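Local coordinates for putative uncharacterized protein (Pseudomonas putida, PDB 4J25), which probably hydroxylates peptidyl proline as an iron- and 2-oxoglutarate-dependent prolyl-4-hydroxylase with a double-stranded beta-helix (jellyroll) fold, at residues A[131-136]-A[218-223]. Residues are numbered along the deposited sequence; the frame is centred on the assembly and turned at random. Where two conformers were deposited one is given.
Sequences ECHFAL and TGWFRR
Glu131 and Trp220 exchange both backbone N-H...O=C bonds (Glu131 N to Trp220 O 2.9 Å), as do His133 and Thr218, so antiparallel pairing is regular; Cys132 faces Gly219 in the non-hydrogen-bonded pair between them, CA to CA 3.8 Å. From CB, the Glu131 side chain rises off the face shared with His133, Thr218 and Trp220, leaning toward Arg222. CG, between the backbone N and the carbonyl carbon (chi1 62°), lies 3.6 Å from Trp220 O; CD then rests on Arg222 CD. OE2 touches Arg222 CD at 3.4 Å and approaches Trp220 CE3, while OE1 stands over one guanidinium face, 3.5 Å from Arg222 NH1, so no N-H points at it and the salt bridge rests on charge alone; the planes are 25° apart. Arg222 NH2 pairs with Asp129. In the conformer described, Thr218 CG2 sits over the His133 ring, 3.7 Å from its centroid and 22° off the normal, a CH-pi contact; His133 ND1 donates a hydrogen bond to Phe134 O. Thr218 and Trp220 line the N-oxalylglycine pocket, and Trp220 NE1 hydrogen-bonds OD2 of the manganese ligand Asp148. Strand 129-137 is outermost in the major jellyroll sheet, strand 214-222 lies between it and strand 156-163, and helices 53-67 and 103-123 cover the Cys132, Phe134 and Phe221 face.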
# COMPACT_ATOMS: atom_id res chain seq x y z
N GLU A 131 6.98 7.22 0.50
CA GLU A 131 6.58 7.88 -0.72
C GLU A 131 5.39 7.11 -1.27
O GLU A 131 5.35 5.88 -1.23
CB GLU A 131 7.73 7.90 -1.74
CG GLU A 131 8.19 6.50 -2.17
CD GLU A 131 9.20 6.51 -3.30
OE1 GLU A 131 9.51 7.60 -3.83
OE2 GLU A 131 9.70 5.42 -3.65
N CYS A 132 4.40 7.83 -1.78
CA CYS A 132 3.25 7.17 -2.36
C CYS A 132 2.59 7.99 -3.46
O CYS A 132 2.92 9.16 -3.68
CB CYS A 132 2.24 6.84 -1.27
SG CYS A 132 1.61 8.27 -0.45
N HIS A 133 1.70 7.33 -4.20
CA HIS A 133 0.97 7.97 -5.27
C HIS A 133 -0.24 7.13 -5.58
O HIS A 133 -0.29 5.93 -5.22
CB HIS A 133 1.84 8.16 -6.52
CG HIS A 133 2.22 6.88 -7.21
ND1 HIS A 133 1.39 6.24 -8.10
CD2 HIS A 133 3.36 6.15 -7.17
CE1 HIS A 133 1.99 5.16 -8.57
NE2 HIS A 133 3.19 5.09 -8.02
N PHE A 134 -1.21 7.75 -6.24
CA PHE A 134 -2.45 7.06 -6.61
C PHE A 134 -2.22 6.25 -7.87
O PHE A 134 -1.31 6.53 -8.65
CB PHE A 134 -3.61 8.05 -6.83
CG PHE A 134 -4.12 8.66 -5.56
CD1 PHE A 134 -4.95 7.94 -4.72
CD2 PHE A 134 -3.77 9.93 -5.21
CE1 PHE A 134 -5.42 8.51 -3.54
CE2 PHE A 134 -4.23 10.50 -4.04
CZ PHE A 134 -5.05 9.79 -3.21
N ALA A 135 -3.05 5.23 -8.07
CA ALA A 135 -2.99 4.43 -9.28
C ALA A 135 -4.40 4.04 -9.68
O ALA A 135 -5.19 3.58 -8.85
CB ALA A 135 -2.12 3.17 -9.04
N LEU A 136 -4.72 4.20 -10.95
CA LEU A 136 -6.06 3.92 -11.44
C LEU A 136 -5.95 3.02 -12.67
O LEU A 136 -5.54 3.49 -13.73
CB LEU A 136 -6.78 5.21 -11.82
CG LEU A 136 -8.26 5.04 -12.20
CD1 LEU A 136 -9.07 6.27 -11.83
CD2 LEU A 136 -8.42 4.72 -13.69
N THR A 218 -0.64 3.47 -3.70
CA THR A 218 0.51 2.60 -3.59
C THR A 218 1.74 3.38 -3.13
O THR A 218 1.94 4.54 -3.52
CB THR A 218 0.78 1.90 -4.94
OG1 THR A 218 1.78 0.90 -4.78
CG2 THR A 218 1.21 2.91 -6.00
N GLY A 219 2.57 2.76 -2.29
CA GLY A 219 3.70 3.46 -1.73
C GLY A 219 4.80 2.55 -1.20
O GLY A 219 4.65 1.32 -1.19
N TRP A 220 5.87 3.18 -0.71
CA TRP A 220 7.05 2.47 -0.21
C TRP A 220 7.70 3.25 0.89
O TRP A 220 7.84 4.49 0.79
CB TRP A 220 8.06 2.23 -1.33
CG TRP A 220 7.45 1.44 -2.42
CD1 TRP A 220 7.38 0.09 -2.51
CD2 TRP A 220 6.76 1.96 -3.56
NE1 TRP A 220 6.70 -0.27 -3.64
CE2 TRP A 220 6.29 0.87 -4.29
CE3 TRP A 220 6.47 3.26 -4.01
CZ2 TRP A 220 5.57 1.02 -5.47
CZ3 TRP A 220 5.76 3.41 -5.16
CH2 TRP A 220 5.32 2.30 -5.89
N PHE A 221 8.04 2.55 1.97
CA PHE A 221 8.90 3.09 3.00
C PHE A 221 10.33 2.86 2.56
O PHE A 221 10.68 1.75 2.13
CB PHE A 221 8.66 2.38 4.33
CG PHE A 221 7.28 2.55 4.90
CD1 PHE A 221 6.97 3.67 5.66
CD2 PHE A 221 6.31 1.58 4.70
CE1 PHE A 221 5.70 3.84 6.18
CE2 PHE A 221 5.04 1.75 5.21
CZ PHE A 221 4.74 2.88 5.97
N ARG A 222 11.17 3.88 2.71
CA ARG A 222 12.53 3.84 2.20
C ARG A 222 13.58 4.12 3.26
O ARG A 222 13.32 4.82 4.23
CB ARG A 222 12.70 4.88 1.10
CG ARG A 222 11.67 4.81 0.01
CD ARG A 222 12.01 5.75 -1.12
NE ARG A 222 11.99 7.13 -0.68
CZ ARG A 222 12.38 8.17 -1.41
NH1 ARG A 222 12.83 8.00 -2.64
NH2 ARG A 222 12.32 9.39 -0.89
N ARG A 223 14.76 3.54 3.07
CA ARG A 223 15.98 3.92 3.79
C ARG A 223 16.70 5.01 3.02
O ARG A 223 16.44 5.23 1.83
CB ARG A 223 16.97 2.75 3.85
CG ARG A 223 16.54 1.57 4.66
CD ARG A 223 17.57 0.44 4.57
NE ARG A 223 18.90 0.90 4.97
CZ ARG A 223 19.35 0.89 6.22
NH1 ARG A 223 18.59 0.42 7.21
NH2 ARG A 223 20.58 1.33 6.49